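Local coordinates for ferric iron-binding protein HitA (Pseudomonas aeruginosa PAO1, PDB 6IWF) that binds ferric iron, is involved in gallium internalization and probably serves as the periplasmic solute-binding protein of an uptake system, at residues Asp127-Pro138 against Leu166-Asn176. Sequence-based numbering, arbitrary orientation.
Sequences DPSWSGRFGFVP and LKAFGSIYTNN
Strands 134-136 and 171-172 pair in parallel at the edge of a sheet in one lobe of this periplasmic binding protein, G135 lying beside S171 and F136 beside I172. F136 bonds to the second strand through both backbone polar groups: its N donates to S171 O, and its O accepts from Y173 N at 2.9 Å. S171 N donates to F134 O. The two strands are joined through helices 141-154 and 156-169, a beta-alpha-beta crossover of the kind that builds the alpha/beta lobes of this family, and strand 190-194 bonds to G135 from the other side. In F136, CG lies between the backbone N and the carbonyl carbon (chi1 70°), carrying the ring to the sheet face shared with I172, between L166 CD2 on one ring face and P138 CD on the opposite one. The F134 ring receives G170 CA on a face and L166 CG at its edge. Glycine suits both 170, where a CB would point into the F134 and F136 rings, and 135, where it would meet the Y173 ring edge. Where the helix ends, F169 O accepts a nearly straight bond (172°) from G132 N; the positive phi of G132, in the type II turn W130-R133, favours glycine. P128 CA sits over the F169 ring, 3.8 Å from its centroid. N176 OD1 touches V137 CG2 at 3.4 Å, and the N176 side chain lies beside Y197, which binds Fe(3+) in another structure of this protein.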
loop_
_atom_site.group_PDB
_atom_site.type_symbol
_atom_site.label_atom_id
_atom_site.label_comp_id
_atom_site.label_asym_id
_atom_site.label_seq_id
_atom_site.Cartn_x
_atom_site.Cartn_y
_atom_site.Cartn_z
ATOM N N ASP A 127 -2.069 -24.741 -5.773
ATOM C CA ASP A 127 -2.180 -26.198 -5.711
ATOM C C ASP A 127 -3.521 -26.598 -5.093
ATOM O O ASP A 127 -3.972 -25.968 -4.138
ATOM C CB ASP A 127 -1.027 -26.781 -4.887
ATOM C CG ASP A 127 -0.948 -28.288 -4.972
ATOM O OD1 ASP A 127 -0.257 -28.795 -5.895
ATOM O OD2 ASP A 127 -1.579 -28.963 -4.125
ATOM N N PRO A 128 -4.177 -27.649 -5.605
ATOM C CA PRO A 128 -5.494 -28.013 -5.060
ATOM C C PRO A 128 -5.490 -28.344 -3.572
ATOM O O PRO A 128 -6.547 -28.244 -2.934
ATOM C CB PRO A 128 -5.902 -29.235 -5.904
ATOM C CG PRO A 128 -5.115 -29.104 -7.175
ATOM C CD PRO A 128 -3.809 -28.452 -6.787
ATOM N N SER A 129 -4.349 -28.716 -2.988
ATOM C CA SER A 129 -4.348 -29.063 -1.568
ATOM C C SER A 129 -4.746 -27.885 -0.679
ATOM O O SER A 129 -5.229 -28.100 0.437
ATOM C CB SER A 129 -2.976 -29.604 -1.149
ATOM O OG SER A 129 -1.958 -28.623 -1.260
ATOM N N TRP A 130 -4.579 -26.648 -1.148
ATOM C CA TRP A 130 -4.942 -25.484 -0.348
ATOM C C TRP A 130 -6.377 -25.035 -0.561
ATOM O O TRP A 130 -6.787 -24.025 0.019
ATOM C CB TRP A 130 -3.982 -24.326 -0.655
ATOM C CG TRP A 130 -2.601 -24.717 -0.327
ATOM C CD1 TRP A 130 -1.599 -25.002 -1.210
ATOM C CD2 TRP A 130 -2.064 -24.948 0.980
ATOM N NE1 TRP A 130 -0.465 -25.358 -0.533
ATOM C CE2 TRP A 130 -0.724 -25.337 0.814
ATOM C CE3 TRP A 130 -2.583 -24.839 2.278
ATOM C CZ2 TRP A 130 0.110 -25.629 1.896
ATOM C CZ3 TRP A 130 -1.750 -25.126 3.354
ATOM C CH2 TRP A 130 -0.424 -25.526 3.148
ATOM N N SER A 131 -7.157 -25.766 -1.360
ATOM C CA SER A 131 -8.515 -25.334 -1.662
ATOM C C SER A 131 -9.325 -25.109 -0.384
ATOM O O SER A 131 -9.375 -25.972 0.497
ATOM C CB SER A 131 -9.207 -26.372 -2.547
ATOM O OG SER A 131 -10.510 -25.921 -2.869
ATOM N N GLY A 132 -9.960 -23.940 -0.285
ATOM C CA GLY A 132 -10.800 -23.628 0.854
ATOM C C GLY A 132 -10.058 -23.206 2.104
ATOM O O GLY A 132 -10.706 -22.836 3.099
ATOM N N ARG A 133 -8.725 -23.239 2.092
ATOM C CA ARG A 133 -7.939 -22.975 3.289
ATOM C C ARG A 133 -7.428 -21.545 3.382
ATOM O O ARG A 133 -6.850 -21.191 4.413
ATOM C CB ARG A 133 -6.748 -23.933 3.372
ATOM C CG ARG A 133 -7.154 -25.403 3.423
ATOM C CD ARG A 133 -6.042 -26.275 3.978
ATOM N NE ARG A 133 -5.899 -26.102 5.417
ATOM C CZ ARG A 133 -5.023 -26.763 6.166
ATOM N NH1 ARG A 133 -4.192 -27.640 5.602
ATOM N NH2 ARG A 133 -4.982 -26.550 7.479
ATOM N N PHE A 134 -7.611 -20.720 2.355
ATOM C CA PHE A 134 -7.059 -19.375 2.411
ATOM C C PHE A 134 -7.989 -18.369 1.766
ATOM O O PHE A 134 -8.708 -18.668 0.810
ATOM C CB PHE A 134 -5.675 -19.262 1.754
ATOM C CG PHE A 134 -5.660 -19.453 0.265
ATOM C CD1 PHE A 134 -5.694 -20.727 -0.279
ATOM C CD2 PHE A 134 -5.552 -18.359 -0.589
ATOM C CE1 PHE A 134 -5.647 -20.913 -1.664
ATOM C CE2 PHE A 134 -5.516 -18.533 -1.972
ATOM C CZ PHE A 134 -5.557 -19.819 -2.509
ATOM N N GLY A 135 -7.951 -17.165 2.312
ATOM C CA GLY A 135 -8.706 -16.045 1.794
ATOM C C GLY A 135 -7.787 -15.071 1.087
ATOM O O GLY A 135 -6.594 -14.971 1.401
ATOM N N PHE A 136 -8.354 -14.341 0.132
ATOM C CA PHE A 136 -7.661 -13.223 -0.483
ATOM C C PHE A 136 -8.708 -12.233 -0.973
ATOM O O PHE A 136 -9.896 -12.552 -1.052
ATOM C CB PHE A 136 -6.724 -13.676 -1.612
ATOM C CG PHE A 136 -7.418 -14.196 -2.863
ATOM C CD1 PHE A 136 -8.216 -15.325 -2.828
ATOM C CD2 PHE A 136 -7.197 -13.584 -4.082
ATOM C CE1 PHE A 136 -8.821 -15.817 -3.990
ATOM C CE2 PHE A 136 -7.781 -14.070 -5.255
ATOM C CZ PHE A 136 -8.590 -15.190 -5.208
ATOM N N VAL A 137 -8.242 -11.031 -1.299
ATOM C CA VAL A 137 -9.095 -9.910 -1.706
ATOM C C VAL A 137 -8.684 -9.476 -3.105
ATOM O O VAL A 137 -7.853 -8.566 -3.260
ATOM C CB VAL A 137 -8.987 -8.736 -0.719
ATOM C CG1 VAL A 137 -9.977 -7.628 -1.112
ATOM C CG2 VAL A 137 -9.224 -9.215 0.723
ATOM N N PRO A 138 -9.222 -10.099 -4.148
ATOM C CA PRO A 138 -8.698 -9.850 -5.493
ATOM C C PRO A 138 -9.027 -8.469 -6.030
ATOM O O PRO A 138 -8.338 -8.007 -6.946
ATOM C CB PRO A 138 -9.350 -10.962 -6.332
ATOM C CG PRO A 138 -10.600 -11.322 -5.579
ATOM C CD PRO A 138 -10.258 -11.152 -4.130
ATOM N N LEU A 166 -5.770 -19.715 -8.026
ATOM C CA LEU A 166 -6.425 -18.920 -6.986
ATOM C C LEU A 166 -7.917 -18.747 -7.267
ATOM O O LEU A 166 -8.732 -18.791 -6.342
ATOM C CB LEU A 166 -5.737 -17.565 -6.836
ATOM C CG LEU A 166 -4.782 -17.492 -5.645
ATOM C CD1 LEU A 166 -3.620 -18.464 -5.799
ATOM C CD2 LEU A 166 -4.273 -16.053 -5.493
ATOM N N LYS A 167 -8.300 -18.553 -8.535
ATOM C CA LYS A 167 -9.728 -18.493 -8.865
ATOM C C LYS A 167 -10.434 -19.807 -8.529
ATOM O O LYS A 167 -11.576 -19.804 -8.036
ATOM C CB LYS A 167 -9.914 -18.149 -10.346
ATOM C CG LYS A 167 -11.374 -18.256 -10.848
ATOM C CD LYS A 167 -12.148 -16.982 -10.593
ATOM C CE LYS A 167 -13.497 -16.969 -11.322
ATOM N NZ LYS A 167 -13.381 -17.230 -12.789
ATOM N N ALA A 168 -9.764 -20.938 -8.782
ATOM C CA ALA A 168 -10.352 -22.257 -8.534
ATOM C C ALA A 168 -10.496 -22.553 -7.043
ATOM O O ALA A 168 -11.497 -23.147 -6.610
ATOM C CB ALA A 168 -9.492 -23.339 -9.185
ATOM N N PHE A 169 -9.508 -22.154 -6.239
ATOM C CA PHE A 169 -9.330 -22.730 -4.914
ATOM C C PHE A 169 -9.371 -21.731 -3.768
ATOM O O PHE A 169 -9.602 -22.146 -2.622
ATOM C CB PHE A 169 -8.000 -23.497 -4.857
ATOM C CG PHE A 169 -7.890 -24.584 -5.901
ATOM C CD1 PHE A 169 -8.926 -25.470 -6.100
ATOM C CD2 PHE A 169 -6.750 -24.701 -6.685
ATOM C CE1 PHE A 169 -8.827 -26.467 -7.068
ATOM C CE2 PHE A 169 -6.635 -25.696 -7.644
ATOM C CZ PHE A 169 -7.683 -26.583 -7.835
ATOM N N GLY A 170 -9.147 -20.446 -4.031
ATOM C CA GLY A 170 -9.100 -19.473 -2.963
ATOM C C GLY A 170 -10.477 -18.986 -2.570
ATOM O O GLY A 170 -11.422 -19.008 -3.356
ATOM N N SER A 171 -10.588 -18.544 -1.325
ATOM C CA SER A 171 -11.832 -17.986 -0.816
ATOM C C SER A 171 -11.810 -16.481 -1.017
ATOM O O SER A 171 -10.900 -15.798 -0.536
ATOM C CB SER A 171 -12.029 -18.346 0.654
ATOM O OG SER A 171 -12.100 -19.756 0.807
ATOM N N ILE A 172 -12.796 -15.962 -1.734
ATOM C CA ILE A 172 -12.776 -14.556 -2.109
ATOM C C ILE A 172 -13.442 -13.733 -1.020
ATOM O O ILE A 172 -14.587 -13.995 -0.627
ATOM C CB ILE A 172 -13.445 -14.330 -3.475
ATOM C CG1 ILE A 172 -12.588 -14.945 -4.580
ATOM C CG2 ILE A 172 -13.632 -12.843 -3.713
ATOM C CD1 ILE A 172 -13.237 -14.897 -5.959
ATOM N N TYR A 173 -12.713 -12.743 -0.521
ATOM C CA TYR A 173 -13.222 -11.728 0.386
ATOM C C TYR A 173 -13.249 -10.393 -0.339
ATOM O O TYR A 173 -12.438 -10.137 -1.234
ATOM C CB TYR A 173 -12.356 -11.622 1.653
ATOM C CG TYR A 173 -12.562 -12.803 2.561
ATOM C CD1 TYR A 173 -11.894 -14.000 2.333
ATOM C CD2 TYR A 173 -13.486 -12.753 3.594
ATOM C CE1 TYR A 173 -12.114 -15.098 3.141
ATOM C CE2 TYR A 173 -13.708 -13.847 4.400
ATOM C CZ TYR A 173 -13.021 -15.010 4.172
ATOM O OH TYR A 173 -13.253 -16.101 4.982
ATOM N N THR A 174 -14.209 -9.545 0.014
ATOM C CA THR A 174 -14.282 -8.244 -0.629
ATOM C C THR A 174 -13.597 -7.157 0.179
ATOM O O THR A 174 -13.511 -6.019 -0.291
ATOM C CB THR A 174 -15.746 -7.863 -0.907
ATOM O OG1 THR A 174 -16.473 -7.835 0.318
ATOM C CG2 THR A 174 -16.398 -8.895 -1.829
ATOM N N ASN A 175 -13.054 -7.492 1.353
ATOM C CA ASN A 175 -12.538 -6.499 2.283
ATOM C C ASN A 175 -11.392 -7.123 3.071
ATOM O O ASN A 175 -11.528 -8.249 3.553
ATOM C CB ASN A 175 -13.668 -6.043 3.226
ATOM C CG ASN A 175 -13.269 -4.890 4.104
ATOM O OD1 ASN A 175 -12.435 -5.038 4.994
ATOM N ND2 ASN A 175 -13.874 -3.725 3.870
ATOM N N ASN A 176 -10.282 -6.389 3.227
ATOM C CA ASN A 176 -9.147 -6.964 3.950
ATOM C C ASN A 176 -9.467 -7.159 5.427
ATOM O O ASN A 176 -9.020 -8.139 6.037
ATOM C CB ASN A 176 -7.897 -6.089 3.802
ATOM C CG ASN A 176 -7.290 -6.148 2.420
ATOM O OD1 ASN A 176 -6.763 -7.178 2.000
ATOM N ND2 ASN A 176 -7.331 -5.023 1.710
HETATM O O HOH W 1 -12.502 -24.046 -2.508
HETATM O O HOH W 2 -9.675 -20.971 -0.014
#